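Local structure of pentalenene synthase (Streptomyces chartreusis NRRL 3882, 6Q4S) at residues 56-61 with 67-72; 128-133 with 190-195; 224-229 with 310-315; 242-247 with 256-261. The protein probably converts farnesyl diphosphate, with magnesium, into the bicyclic alcohol 7-epi-alpha-eudesmol by a 1,10-cyclisation, as a terpene synthase. All blocks are in the same frame, centred on the assembly; numbering follows the deposited sequence. Where two conformers were deposited one is given.

Contact 1: residues 56-61 with 67-72; sequences RTYPHA and VVLMNW
The CH-pi contact between Leu-69 and Tyr-58 shows how a single branched side chain can serve an aromatic ring and its stem at once. Leu-69 CD2 sits over one face of the ring, 4.1 Å from the centroid of the Tyr-58 ring and 16° off the normal, displaced somewhat toward the rim. The other methyl does the aliphatic packing: Leu-69 CD1 reaches Tyr-58 CB at 3.7 Å and Ala-61 CB at 3.9 Å, touching both residues that begin and end a type I turn.

Aromatic and polar contacts gather at the far end of the tyrosine. With CG of Trp-72 anti to its backbone N (chi1 -177°), the indole swings toward the phenol, and its CZ3 comes within 3.5 Å of Tyr-58 OH, which lies near the indole plane at the ring edge. That hydroxyl is hydrogen-bonded to Ser-186 O, so a polar atom among buried side chains is satisfied by helix 183-194. Trp-72 also meets the rings of Trp-123 and Trp-146.

The turn leaving helix 50-57 is thereby fitted against helix 63-79, an aromatic and aliphatic packing of a post-helical turn on a helix, within the all-helical class I terpene synthase fold.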
loop_
_atom_site.group_PDB
_atom_site.type_symbol
_atom_site.label_atom_id
_atom_site.label_comp_id
_atom_site.label_asym_id
_atom_site.label_seq_id
_atom_site.Cartn_x
_atom_site.Cartn_y
_atom_site.Cartn_z
ATOM N N ARG A 56 22.973 -14.519 0.713
ATOM C CA ARG A 56 23.614 -13.645 1.784
ATOM C C ARG A 56 22.666 -12.727 2.490
ATOM O O ARG A 56 22.851 -12.383 3.646
ATOM C CB ARG A 56 24.698 -12.823 1.111
ATOM C CG ARG A 56 25.850 -13.601 0.511
ATOM C CD ARG A 56 26.868 -12.612 -0.077
ATOM N NE ARG A 56 28.031 -13.295 -0.627
ATOM C CZ ARG A 56 29.022 -13.754 0.150
ATOM N NH1 ARG A 56 28.999 -13.586 1.468
ATOM N NH2 ARG A 56 30.046 -14.361 -0.399
ATOM N N THR A 57 21.595 -12.308 1.789
ATOM C CA THR A 57 20.596 -11.450 2.415
ATOM C C THR A 57 19.415 -12.121 3.139
ATOM O O THR A 57 18.811 -11.512 4.067
ATOM C CB THR A 57 20.031 -10.407 1.417
ATOM O OG1 THR A 57 19.461 -11.032 0.271
ATOM C CG2 THR A 57 21.162 -9.538 0.944
ATOM N N TYR A 58 19.100 -13.347 2.752
ATOM C CA TYR A 58 18.036 -14.123 3.417
ATOM C C TYR A 58 18.633 -15.465 3.917
ATOM O O TYR A 58 18.256 -16.525 3.452
ATOM C CB TYR A 58 16.883 -14.379 2.443
ATOM C CG TYR A 58 16.240 -13.068 1.992
ATOM C CD1 TYR A 58 15.660 -12.226 2.926
ATOM C CD2 TYR A 58 16.278 -12.675 0.678
ATOM C CE1 TYR A 58 15.145 -10.998 2.558
ATOM C CE2 TYR A 58 15.757 -11.441 0.306
ATOM C CZ TYR A 58 15.224 -10.613 1.241
ATOM O OH TYR A 58 14.648 -9.388 0.922
ATOM N N PRO A 59 19.611 -15.401 4.814
ATOM C CA PRO A 59 20.381 -16.655 5.062
ATOM C C PRO A 59 19.642 -17.758 5.812
ATOM O O PRO A 59 20.118 -18.901 5.789
ATOM C CB PRO A 59 21.570 -16.160 5.889
ATOM C CG PRO A 59 20.996 -14.993 6.616
ATOM C CD PRO A 59 20.170 -14.283 5.570
ATOM N N HIS A 60 18.517 -17.433 6.451
ATOM C CA HIS A 60 17.726 -18.391 7.230
ATOM C C HIS A 60 16.594 -19.049 6.470
ATOM O O HIS A 60 15.834 -19.730 7.091
ATOM C CB HIS A 60 17.178 -17.758 8.484
ATOM C CG HIS A 60 18.227 -17.250 9.404
ATOM N ND1 HIS A 60 19.081 -18.082 10.094
ATOM C CD2 HIS A 60 18.542 -15.984 9.778
ATOM C CE1 HIS A 60 19.898 -17.345 10.828
ATOM N NE2 HIS A 60 19.571 -16.071 10.675
ATOM N N ALA A 61 16.499 -18.860 5.153
ATOM C CA ALA A 61 15.354 -19.326 4.421
ATOM C C ALA A 61 15.421 -20.833 4.355
ATOM O O ALA A 61 16.524 -21.398 4.171
ATOM C CB ALA A 61 15.367 -18.757 3.023
ATOM N N VAL A 67 14.325 -20.636 -3.031
ATOM C CA VAL A 67 13.962 -20.587 -4.442
ATOM C C VAL A 67 12.989 -19.375 -4.793
ATOM O O VAL A 67 13.240 -18.675 -5.736
ATOM C CB VAL A 67 13.297 -21.889 -4.953
ATOM C CG1 VAL A 67 13.026 -21.734 -6.457
ATOM C CG2 VAL A 67 14.252 -23.087 -4.755
ATOM N N VAL A 68 11.947 -19.211 -3.999
ATOM C CA VAL A 68 10.954 -18.142 -4.164
ATOM C C VAL A 68 11.686 -16.792 -4.049
ATOM O O VAL A 68 11.472 -15.903 -4.868
ATOM C CB VAL A 68 9.882 -18.283 -3.077
ATOM C CG1 VAL A 68 8.953 -17.043 -3.008
ATOM C CG2 VAL A 68 9.053 -19.520 -3.338
ATOM N N LEU A 69 12.589 -16.674 -3.075
ATOM C CA LEU A 69 13.374 -15.437 -2.907
ATOM C C LEU A 69 14.274 -15.098 -4.087
ATOM O O LEU A 69 14.302 -13.944 -4.526
ATOM C CB LEU A 69 14.074 -15.381 -1.567
ATOM C CG LEU A 69 13.162 -15.299 -0.354
ATOM C CD1 LEU A 69 13.869 -15.866 0.861
ATOM C CD2 LEU A 69 12.557 -13.909 -0.051
ATOM N N MET A 70 14.966 -16.078 -4.656
ATOM C CA MET A 70 15.741 -15.856 -5.834
ATOM C C MET A 70 14.853 -15.483 -7.006
ATOM O O MET A 70 15.207 -14.624 -7.828
ATOM C CB MET A 70 16.569 -17.062 -6.230
ATOM C CG MET A 70 17.577 -17.463 -5.134
ATOM S SD MET A 70 18.497 -18.922 -5.684
ATOM C CE MET A 70 19.727 -18.871 -4.367
ATOM N N ASN A 71 13.707 -16.161 -7.122
ATOM C CA ASN A 71 12.839 -15.855 -8.211
ATOM C C ASN A 71 12.414 -14.313 -8.119
ATOM O O ASN A 71 12.470 -13.563 -9.106
ATOM C CB ASN A 71 11.614 -16.800 -8.209
ATOM C CG ASN A 71 11.976 -18.256 -8.497
ATOM O OD1 ASN A 71 13.037 -18.573 -9.052
ATOM N ND2 ASN A 71 11.007 -19.125 -8.247
ATOM N N TRP A 72 11.937 -13.936 -6.973
ATOM C CA TRP A 72 11.610 -12.535 -6.684
ATOM C C TRP A 72 12.735 -11.547 -6.979
ATOM O O TRP A 72 12.557 -10.621 -7.757
ATOM C CB TRP A 72 11.271 -12.426 -5.260
ATOM C CG TRP A 72 10.853 -11.101 -4.826
ATOM C CD1 TRP A 72 10.032 -10.231 -5.465
ATOM C CD2 TRP A 72 11.231 -10.498 -3.633
ATOM N NE1 TRP A 72 9.859 -9.095 -4.718
ATOM C CE2 TRP A 72 10.609 -9.220 -3.588
ATOM C CE3 TRP A 72 12.070 -10.880 -2.592
ATOM C CZ2 TRP A 72 10.729 -8.385 -2.488
ATOM C CZ3 TRP A 72 12.222 -10.056 -1.545
ATOM C CH2 TRP A 72 11.559 -8.811 -1.484
#

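Contact 2: residues 128-133 with 190-195; sequences KYLSHG and GERSRG
In the all-helical terpene synthase fold, the C-terminal ends of helices 118-131 and 183-194 meet here, and an arginine of one helix reads the carbonyl end of the other. Arg-192 and Tyr-129 carry the contact. Arg-192 turns its guanidinium edge to Tyr-129 O and grips that one oxygen side-on with two nitrogens: NH2 at 2.9 Å from Tyr-129 O, with an N-H...O angle of 151°, and NE at 3.1 Å, more bent at 140°. The oxygen lies almost in the guanidinium plane. The two donors nevertheless use it differently, since NE approaches in the carbonyl plane on a lone pair whereas NH2 stands above that plane.

The bend in the arginine chain at chi2 (63°) brings its aliphatic part alongside the next carbonyl, and CG passes Leu-130 O at 3.3 Å. Carbonyls near a helix C-terminus carry the negative end of the helix dipole, which would favour a cationic partner at this position. The opposite terminal nitrogen, NH1, forms a salt bridge to Asp-65, so the same guanidinium ties in the start of helix 63-79 as well. Leu-130, meanwhile, turns its CB away and packs on Leu-69 and Trp-72. Its side chain still brushes the arginine, where Leu-130 CD1 lies 4.2 Å from Arg-192 CG.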
loop_
_atom_site.group_PDB
_atom_site.type_symbol
_atom_site.label_atom_id
_atom_site.label_comp_id
_atom_site.label_asym_id
_atom_site.label_seq_id
_atom_site.Cartn_x
_atom_site.Cartn_y
_atom_site.Cartn_z
ATOM N N LYS A 128 1.934 -14.804 -4.273
ATOM C CA LYS A 128 1.181 -15.841 -3.616
ATOM C C LYS A 128 2.040 -16.632 -2.628
ATOM O O LYS A 128 1.622 -16.865 -1.485
ATOM C CB LYS A 128 0.585 -16.743 -4.683
ATOM C CG LYS A 128 -0.215 -17.933 -4.122
ATOM C CD LYS A 128 -0.897 -18.682 -5.260
ATOM C CE LYS A 128 0.140 -19.212 -6.266
ATOM N NZ LYS A 128 -0.526 -20.049 -7.311
ATOM N N TYR A 129 3.275 -16.974 -3.010
ATOM C CA TYR A 129 4.186 -17.634 -2.028
ATOM C C TYR A 129 4.770 -16.729 -0.977
ATOM O O TYR A 129 4.908 -17.107 0.187
ATOM C CB TYR A 129 5.326 -18.302 -2.761
ATOM C CG TYR A 129 4.858 -19.464 -3.626
ATOM C CD1 TYR A 129 4.188 -20.542 -3.062
ATOM C CD2 TYR A 129 5.067 -19.470 -5.008
ATOM C CE1 TYR A 129 3.759 -21.610 -3.842
ATOM C CE2 TYR A 129 4.655 -20.542 -5.787
ATOM C CZ TYR A 129 3.991 -21.594 -5.196
ATOM O OH TYR A 129 3.566 -22.642 -5.953
ATOM N N LEU A 130 5.206 -15.537 -1.404
ATOM C CA LEU A 130 5.824 -14.604 -0.472
ATOM C C LEU A 130 4.834 -14.177 0.589
ATOM O O LEU A 130 5.202 -14.001 1.764
ATOM C CB LEU A 130 6.337 -13.428 -1.294
ATOM C CG LEU A 130 7.523 -12.625 -0.883
ATOM C CD1 LEU A 130 8.767 -13.491 -0.832
ATOM C CD2 LEU A 130 7.701 -11.511 -1.911
ATOM N N SER A 131 3.556 -13.980 0.225
ATOM C CA SER A 131 2.533 -13.576 1.249
ATOM C C SER A 131 1.994 -14.731 2.120
ATOM O O SER A 131 1.312 -14.511 3.140
ATOM C CB SER A 131 1.338 -12.904 0.568
ATOM O OG SER A 131 0.657 -13.753 -0.330
ATOM N N HIS A 132 2.302 -15.929 1.715
ATOM C CA HIS A 132 1.757 -17.132 2.372
ATOM C C HIS A 132 2.149 -17.176 3.863
ATOM O O HIS A 132 3.301 -17.015 4.213
ATOM C CB HIS A 132 2.184 -18.423 1.644
ATOM C CG HIS A 132 1.603 -19.646 2.269
ATOM N ND1 HIS A 132 0.268 -19.988 2.132
ATOM C CD2 HIS A 132 2.143 -20.549 3.116
ATOM C CE1 HIS A 132 0.030 -21.074 2.840
ATOM N NE2 HIS A 132 1.145 -21.426 3.456
ATOM N N GLY A 133 1.151 -17.318 4.741
ATOM C CA GLY A 133 1.414 -17.426 6.174
ATOM C C GLY A 133 1.679 -16.105 6.867
ATOM O O GLY A 133 1.929 -16.086 8.043
ATOM N N GLY A 190 12.534 -10.195 5.158
ATOM C CA GLY A 190 13.295 -10.990 6.086
ATOM C C GLY A 190 12.392 -11.772 7.054
ATOM O O GLY A 190 12.703 -12.905 7.457
ATOM N N GLU A 191 11.276 -11.159 7.401
ATOM C CA GLU A 191 10.296 -11.736 8.310
ATOM C C GLU A 191 9.658 -12.965 7.584
ATOM O O GLU A 191 9.573 -14.047 8.155
ATOM C CB GLU A 191 9.221 -10.693 8.634
ATOM C CG GLU A 191 9.647 -9.662 9.636
ATOM C CD GLU A 191 8.824 -8.390 9.576
ATOM O OE1 GLU A 191 7.865 -8.187 10.372
ATOM O OE2 GLU A 191 9.121 -7.580 8.690
ATOM N N ARG A 192 9.307 -12.833 6.307
ATOM C CA ARG A 192 8.818 -13.991 5.555
ATOM C C ARG A 192 9.832 -15.132 5.457
ATOM O O ARG A 192 9.431 -16.287 5.587
ATOM C CB ARG A 192 8.325 -13.588 4.159
ATOM C CG ARG A 192 8.059 -14.719 3.172
ATOM C CD ARG A 192 6.921 -15.566 3.761
ATOM N NE ARG A 192 6.547 -16.558 2.777
ATOM C CZ ARG A 192 7.114 -17.759 2.705
ATOM N NH1 ARG A 192 8.075 -18.070 3.528
ATOM N NH2 ARG A 192 6.750 -18.649 1.806
ATOM N N SER A 193 11.092 -14.793 5.204
ATOM C CA SER A 193 12.142 -15.751 4.967
ATOM C C SER A 193 12.482 -16.603 6.193
ATOM O O SER A 193 12.814 -17.781 6.056
ATOM C CB SER A 193 13.396 -15.022 4.524
ATOM O OG SER A 193 14.462 -15.921 4.467
ATOM N N ARG A 194 12.398 -16.000 7.364
ATOM C CA ARG A 194 12.778 -16.607 8.595
ATOM C C ARG A 194 11.607 -17.023 9.466
ATOM O O ARG A 194 11.793 -17.795 10.386
ATOM C CB ARG A 194 13.664 -15.659 9.332
ATOM C CG ARG A 194 14.428 -16.320 10.479
ATOM C CD ARG A 194 15.344 -15.308 11.137
ATOM N NE ARG A 194 16.171 -15.928 12.154
ATOM C CZ ARG A 194 17.097 -15.310 12.860
ATOM N NH1 ARG A 194 17.376 -14.014 12.694
ATOM N NH2 ARG A 194 17.754 -16.011 13.751
ATOM N N GLY A 195 10.419 -16.494 9.226
ATOM C CA GLY A 195 9.183 -17.007 9.849
ATOM C C GLY A 195 8.915 -16.345 11.158
ATOM O O GLY A 195 8.644 -17.009 12.130
#

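Contact 3: residues 224-229 with 310-315; sequences DIHSFE and EWALTS
The imidazole of His-226 lies flat against Ala-312, an example of a methyl group set over an aromatic face in a CH-pi contact. Ala-312 CB stands 4.0 Å from the ring centroid of His-226, only 4° off the normal, and so is centred over the ring. The backbone oxygen of the same alanine comes close too: Ala-312 O is 3.1 Å from both NE2 and CE1 of His-226, but the angle at NE2 is too poor for a hydrogen bond. That oxygen instead accepts the backbone N-H of Ser-315, at 2.9 Å from Ala-312 O, as helix 288-313 comes to its end.

The ring is set there by its first torsion, which places CG anti to the backbone N (chi1 -165°) and carries the imidazole out from helix 206-228. Farther out, Trp-311, the neighbour of Ala-312, packs on Leu-50, Gln-52 and Ala-53 of helix 50-57.

His-226 precedes Ser-227, which, like nearby Asn-223, is a likely ligand of a magnesium ion; the side chain of His-226 comes within about 3 Å, nearest atoms, of that of Arg-230, probably a substrate-binding residue. Dispersion and a CH-pi contact, rather than a directional bond, therefore join the two helices beside the presumed metal site: the methyl restricts one face of the ring, and no hydrogen bond to Ala-312 O forms.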
loop_
_atom_site.group_PDB
_atom_site.type_symbol
_atom_site.label_atom_id
_atom_site.label_comp_id
_atom_site.label_asym_id
_atom_site.label_seq_id
_atom_site.Cartn_x
_atom_site.Cartn_y
_atom_site.Cartn_z
ATOM N N ASP A 224 26.265 3.063 -5.172
ATOM C CA ASP A 224 26.777 4.094 -6.096
ATOM C C ASP A 224 28.332 4.098 -6.172
ATOM O O ASP A 224 28.858 4.200 -7.226
ATOM C CB ASP A 224 26.328 5.470 -5.657
ATOM C CG ASP A 224 24.810 5.719 -5.873
ATOM O OD1 ASP A 224 24.041 4.788 -6.302
ATOM O OD2 ASP A 224 24.420 6.903 -5.672
ATOM N N ILE A 225 28.998 3.992 -5.033
ATOM C CA ILE A 225 30.467 3.926 -4.990
ATOM C C ILE A 225 30.957 2.754 -5.822
ATOM O O ILE A 225 31.908 2.893 -6.579
ATOM C CB ILE A 225 30.999 3.853 -3.573
ATOM C CG1 ILE A 225 30.667 5.163 -2.847
ATOM C CG2 ILE A 225 32.513 3.589 -3.565
ATOM C CD1 ILE A 225 30.792 5.059 -1.359
ATOM N N HIS A 226 30.281 1.611 -5.706
ATOM C CA HIS A 226 30.677 0.425 -6.388
ATOM C C HIS A 226 30.402 0.541 -7.887
ATOM O O HIS A 226 31.273 0.169 -8.649
ATOM C CB HIS A 226 29.999 -0.813 -5.785
ATOM C CG HIS A 226 30.643 -2.088 -6.204
ATOM N ND1 HIS A 226 30.104 -2.917 -7.172
ATOM C CD2 HIS A 226 31.827 -2.645 -5.841
ATOM C CE1 HIS A 226 30.923 -3.939 -7.370
ATOM N NE2 HIS A 226 31.976 -3.794 -6.579
ATOM N N SER A 227 29.236 1.038 -8.325
ATOM C CA SER A 227 28.944 1.206 -9.782
ATOM C C SER A 227 29.880 2.227 -10.439
ATOM O O SER A 227 30.184 2.103 -11.619
ATOM C CB SER A 227 27.532 1.748 -10.068
ATOM O OG SER A 227 26.589 1.171 -9.223
ATOM N N PHE A 228 30.259 3.258 -9.686
ATOM C CA PHE A 228 31.053 4.373 -10.208
ATOM C C PHE A 228 32.430 3.866 -10.585
ATOM O O PHE A 228 32.811 3.982 -11.744
ATOM C CB PHE A 228 31.220 5.466 -9.177
ATOM C CG PHE A 228 32.133 6.557 -9.627
ATOM C CD1 PHE A 228 31.682 7.514 -10.530
ATOM C CD2 PHE A 228 33.476 6.586 -9.205
ATOM C CE1 PHE A 228 32.541 8.501 -10.975
ATOM C CE2 PHE A 228 34.343 7.569 -9.651
ATOM C CZ PHE A 228 33.869 8.537 -10.534
ATOM N N GLU A 229 33.122 3.266 -9.595
ATOM C CA GLU A 229 34.426 2.570 -9.759
ATOM C C GLU A 229 34.524 1.571 -10.943
ATOM O O GLU A 229 35.618 1.087 -11.218
ATOM C CB GLU A 229 34.837 1.865 -8.446
ATOM C CG GLU A 229 35.265 2.832 -7.342
ATOM C CD GLU A 229 35.446 2.176 -5.968
ATOM O OE1 GLU A 229 35.145 0.959 -5.788
ATOM O OE2 GLU A 229 35.888 2.902 -5.040
ATOM N N GLU A 310 29.182 -7.776 0.743
ATOM C CA GLU A 310 29.997 -8.969 0.411
ATOM C C GLU A 310 29.649 -9.472 -0.912
ATOM O O GLU A 310 30.526 -9.957 -1.610
ATOM C CB GLU A 310 29.907 -10.084 1.476
ATOM C CG GLU A 310 30.051 -9.588 2.913
ATOM C CD GLU A 310 31.447 -9.788 3.467
ATOM O OE1 GLU A 310 32.379 -9.570 2.657
ATOM O OE2 GLU A 310 31.592 -10.162 4.682
ATOM N N TRP A 311 28.384 -9.368 -1.334
ATOM C CA TRP A 311 28.067 -9.755 -2.741
ATOM C C TRP A 311 28.718 -8.788 -3.809
ATOM O O TRP A 311 29.145 -9.197 -4.901
ATOM C CB TRP A 311 26.519 -9.784 -2.934
ATOM C CG TRP A 311 26.052 -9.885 -4.315
ATOM C CD1 TRP A 311 26.158 -10.933 -5.101
ATOM C CD2 TRP A 311 25.347 -8.878 -5.069
ATOM N NE1 TRP A 311 25.599 -10.671 -6.331
ATOM C CE2 TRP A 311 25.085 -9.418 -6.330
ATOM C CE3 TRP A 311 24.913 -7.570 -4.789
ATOM C CZ2 TRP A 311 24.421 -8.718 -7.326
ATOM C CZ3 TRP A 311 24.242 -6.884 -5.762
ATOM C CH2 TRP A 311 24.012 -7.453 -7.033
ATOM N N ALA A 312 28.711 -7.502 -3.507
ATOM C CA ALA A 312 29.232 -6.474 -4.428
ATOM C C ALA A 312 30.737 -6.697 -4.712
ATOM O O ALA A 312 31.140 -6.678 -5.868
ATOM C CB ALA A 312 28.972 -5.087 -3.862
ATOM N N LEU A 313 31.512 -6.991 -3.676
ATOM C CA LEU A 313 32.925 -7.418 -3.793
ATOM C C LEU A 313 33.227 -8.469 -4.867
ATOM O O LEU A 313 34.216 -8.357 -5.574
ATOM C CB LEU A 313 33.437 -7.948 -2.457
ATOM C CG LEU A 313 33.540 -6.934 -1.328
ATOM C CD1 LEU A 313 34.001 -7.644 -0.063
ATOM C CD2 LEU A 313 34.490 -5.785 -1.685
ATOM N N THR A 314 32.358 -9.461 -5.020
ATOM C CA THR A 314 32.561 -10.544 -5.988
ATOM C C THR A 314 31.923 -10.207 -7.347
ATOM O O THR A 314 31.571 -11.123 -8.082
ATOM C CB THR A 314 31.986 -11.897 -5.447
ATOM O OG1 THR A 314 30.555 -11.921 -5.581
ATOM C CG2 THR A 314 32.322 -12.135 -3.960
ATOM N N SER A 315 31.732 -8.915 -7.665
ATOM C CA SER A 315 31.275 -8.437 -9.004
ATOM C C SER A 315 29.798 -8.813 -9.405
ATOM O O SER A 315 28.972 -9.221 -8.557
ATOM C CB SER A 315 32.292 -8.853 -10.110
ATOM O OG SER A 315 33.649 -8.700 -9.699
#

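Contact 4: residues 242-247 with 256-261; sequences AVLRRE and TDEAYR
Leu-244 reaches from helix 240-248 to the backbone of Ala-259 in helix 252-284, and its side chain can be followed from stem to tip. Its CB points toward the partner helix; chi1 (-78°) sets CG anti to the carbonyl carbon and directs it to that helix, and chi2 (160°) spreads the two methyls over different residues. CD1 makes the deeper approach, coming within 3.3 Å of Ala-259 N, 3.6 Å of Ala-259 CA and 3.8 Å of Ala-259 CB. The small side chain of Ala-259 is consistent with so close an approach of the methyl to the backbone. CD2 takes the other branch and rests on the aliphatic part of the glutamate before it, 3.9 Å from Glu-258 CG. The leucine and glutamate side chains cross at about a right angle.

Glu-258 turns at chi2 (51°), so that its carboxylate leaves the apolar contact and runs back to its own helix. There Arg-261 holds it side-on in a salt bridge, with NH2 2.9 Å from Glu-258 OE2 and NE 3.2 Å from Glu-258 OE1. Beyond the pair, Leu-244 also touches Leu-170 of helix 170-180 and Met-262.

The glutamate thus divides its roles: its methylene packs against the leucine, while its charge is paired with an arginine one turn on. The helices meet here by van der Waals packing alone, with no hydrogen bond or salt bridge between the two segments.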
loop_
_atom_site.group_PDB
_atom_site.type_symbol
_atom_site.label_atom_id
_atom_site.label_comp_id
_atom_site.label_asym_id
_atom_site.label_seq_id
_atom_site.Cartn_x
_atom_site.Cartn_y
_atom_site.Cartn_z
ATOM N N ALA A 242 29.378 11.498 -8.779
ATOM C CA ALA A 242 29.125 12.553 -9.797
ATOM C C ALA A 242 28.378 13.762 -9.217
ATOM O O ALA A 242 28.696 14.928 -9.484
ATOM C CB ALA A 242 28.350 11.972 -10.936
ATOM N N VAL A 243 27.429 13.490 -8.350
ATOM C CA VAL A 243 26.617 14.540 -7.798
ATOM C C VAL A 243 27.441 15.395 -6.881
ATOM O O VAL A 243 27.283 16.663 -6.833
ATOM C CB VAL A 243 25.403 13.911 -7.058
ATOM C CG1 VAL A 243 24.672 14.915 -6.186
ATOM C CG2 VAL A 243 24.456 13.311 -8.101
ATOM N N LEU A 244 28.269 14.727 -6.070
ATOM C CA LEU A 244 29.114 15.451 -5.121
ATOM C C LEU A 244 30.128 16.367 -5.856
ATOM O O LEU A 244 30.463 17.458 -5.344
ATOM C CB LEU A 244 29.862 14.533 -4.182
ATOM C CG LEU A 244 29.094 13.943 -3.018
ATOM C CD1 LEU A 244 29.796 12.704 -2.470
ATOM C CD2 LEU A 244 28.938 14.933 -1.904
ATOM N N ARG A 245 30.630 15.870 -6.972
ATOM C CA ARG A 245 31.618 16.564 -7.724
ATOM C C ARG A 245 30.983 17.816 -8.349
ATOM O O ARG A 245 31.583 18.864 -8.298
ATOM C CB ARG A 245 32.200 15.686 -8.828
ATOM C CG ARG A 245 33.088 16.478 -9.796
ATOM C CD ARG A 245 33.985 15.534 -10.528
ATOM N NE ARG A 245 34.745 16.142 -11.621
ATOM C CZ ARG A 245 34.252 16.451 -12.823
ATOM N NH1 ARG A 245 32.952 16.287 -13.125
ATOM N NH2 ARG A 245 35.065 16.956 -13.733
ATOM N N ARG A 246 29.803 17.675 -8.965
ATOM C CA ARG A 246 29.016 18.829 -9.478
ATOM C C ARG A 246 28.764 19.800 -8.385
ATOM O O ARG A 246 29.142 20.927 -8.502
ATOM C CB ARG A 246 27.684 18.415 -10.072
ATOM C CG ARG A 246 27.781 17.987 -11.530
ATOM C CD ARG A 246 26.417 17.936 -12.212
ATOM N NE ARG A 246 25.334 17.450 -11.332
ATOM C CZ ARG A 246 24.946 16.171 -11.158
ATOM N NH1 ARG A 246 25.535 15.130 -11.801
ATOM N NH2 ARG A 246 23.928 15.925 -10.324
ATOM N N GLU A 247 28.215 19.327 -7.279
ATOM C CA GLU A 247 27.949 20.166 -6.124
ATOM C C GLU A 247 29.186 20.892 -5.555
ATOM O O GLU A 247 29.112 22.090 -5.240
ATOM C CB GLU A 247 27.328 19.333 -5.005
ATOM C CG GLU A 247 26.778 20.115 -3.821
ATOM C CD GLU A 247 25.256 20.237 -3.800
ATOM O OE1 GLU A 247 24.589 19.990 -4.847
ATOM O OE2 GLU A 247 24.749 20.546 -2.694
ATOM N N THR A 256 34.917 10.987 -4.406
ATOM C CA THR A 256 35.013 9.624 -3.837
ATOM C C THR A 256 35.231 9.633 -2.332
ATOM O O THR A 256 34.480 8.989 -1.593
ATOM C CB THR A 256 36.042 8.808 -4.635
ATOM O OG1 THR A 256 35.620 8.779 -6.004
ATOM C CG2 THR A 256 36.156 7.370 -4.112
ATOM N N ASP A 257 36.200 10.395 -1.850
ATOM C CA ASP A 257 36.461 10.481 -0.426
ATOM C C ASP A 257 35.234 10.949 0.318
ATOM O O ASP A 257 34.933 10.468 1.419
ATOM C CB ASP A 257 37.601 11.492 -0.062
ATOM C CG ASP A 257 38.993 11.170 -0.719
ATOM O OD1 ASP A 257 39.234 10.010 -1.119
ATOM O OD2 ASP A 257 39.829 12.124 -0.841
ATOM N N GLU A 258 34.568 11.966 -0.222
ATOM C CA GLU A 258 33.393 12.461 0.435
ATOM C C GLU A 258 32.187 11.428 0.423
ATOM O O GLU A 258 31.517 11.323 1.411
ATOM C CB GLU A 258 32.953 13.819 -0.153
ATOM C CG GLU A 258 31.857 14.602 0.616
ATOM C CD GLU A 258 32.097 14.804 2.104
ATOM O OE1 GLU A 258 33.236 14.614 2.638
ATOM O OE2 GLU A 258 31.109 15.186 2.770
ATOM N N ALA A 259 31.906 10.805 -0.702
ATOM C CA ALA A 259 30.934 9.691 -0.761
ATOM C C ALA A 259 31.204 8.635 0.329
ATOM O O ALA A 259 30.299 8.210 1.058
ATOM C CB ALA A 259 30.968 9.064 -2.147
ATOM N N TYR A 260 32.479 8.297 0.503
ATOM C CA TYR A 260 32.926 7.378 1.547
ATOM C C TYR A 260 32.632 7.930 2.892
ATOM O O TYR A 260 32.029 7.228 3.719
ATOM C CB TYR A 260 34.413 7.081 1.333
ATOM C CG TYR A 260 35.158 6.233 2.306
ATOM C CD1 TYR A 260 34.920 4.861 2.386
ATOM C CD2 TYR A 260 36.233 6.772 3.052
ATOM C CE1 TYR A 260 35.676 4.049 3.240
ATOM C CE2 TYR A 260 37.003 5.971 3.892
ATOM C CZ TYR A 260 36.719 4.613 3.987
ATOM O OH TYR A 260 37.458 3.815 4.818
ATOM N N ARG A 261 32.967 9.190 3.144
ATOM C CA ARG A 261 32.624 9.784 4.452
ATOM C C ARG A 261 31.071 9.859 4.743
ATOM O O ARG A 261 30.637 9.707 5.864
ATOM C CB ARG A 261 33.290 11.174 4.622
ATOM C CG ARG A 261 33.360 11.685 6.067
ATOM C CD ARG A 261 33.426 13.220 6.211
ATOM N NE ARG A 261 32.262 13.847 5.572
ATOM C CZ ARG A 261 31.011 13.834 6.044
ATOM N NH1 ARG A 261 30.693 13.302 7.226
ATOM N NH2 ARG A 261 30.062 14.384 5.317
#

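The four contacts come along the chain as contact 1, contact 2 and then contact 3, with contact 4 nested inside the loop that contact 3 closes. Contacts 1 and 2 share one side of the chain's centre and contacts 3 and 4 share a side, contact 4 being opposite contacts 1 and 2. Contacts 1 and 2 have centres about 10 Å apart and touch where Ser-193 of helix 183-194 packs on Tyr-58, Ala-61 and Leu-69. Contacts 3 and 4, centres about 16 Å apart, meet through Ile-225 and Phe-228 against helix 252-284. Arg-56 packing on Glu-310 and Trp-311 connects contacts 1 and 3, whereas contacts 2 and 4 lie about 38 Å apart between centres. Packing is thus relayed across one helical domain, with contact 3 nearest the presumed magnesium site.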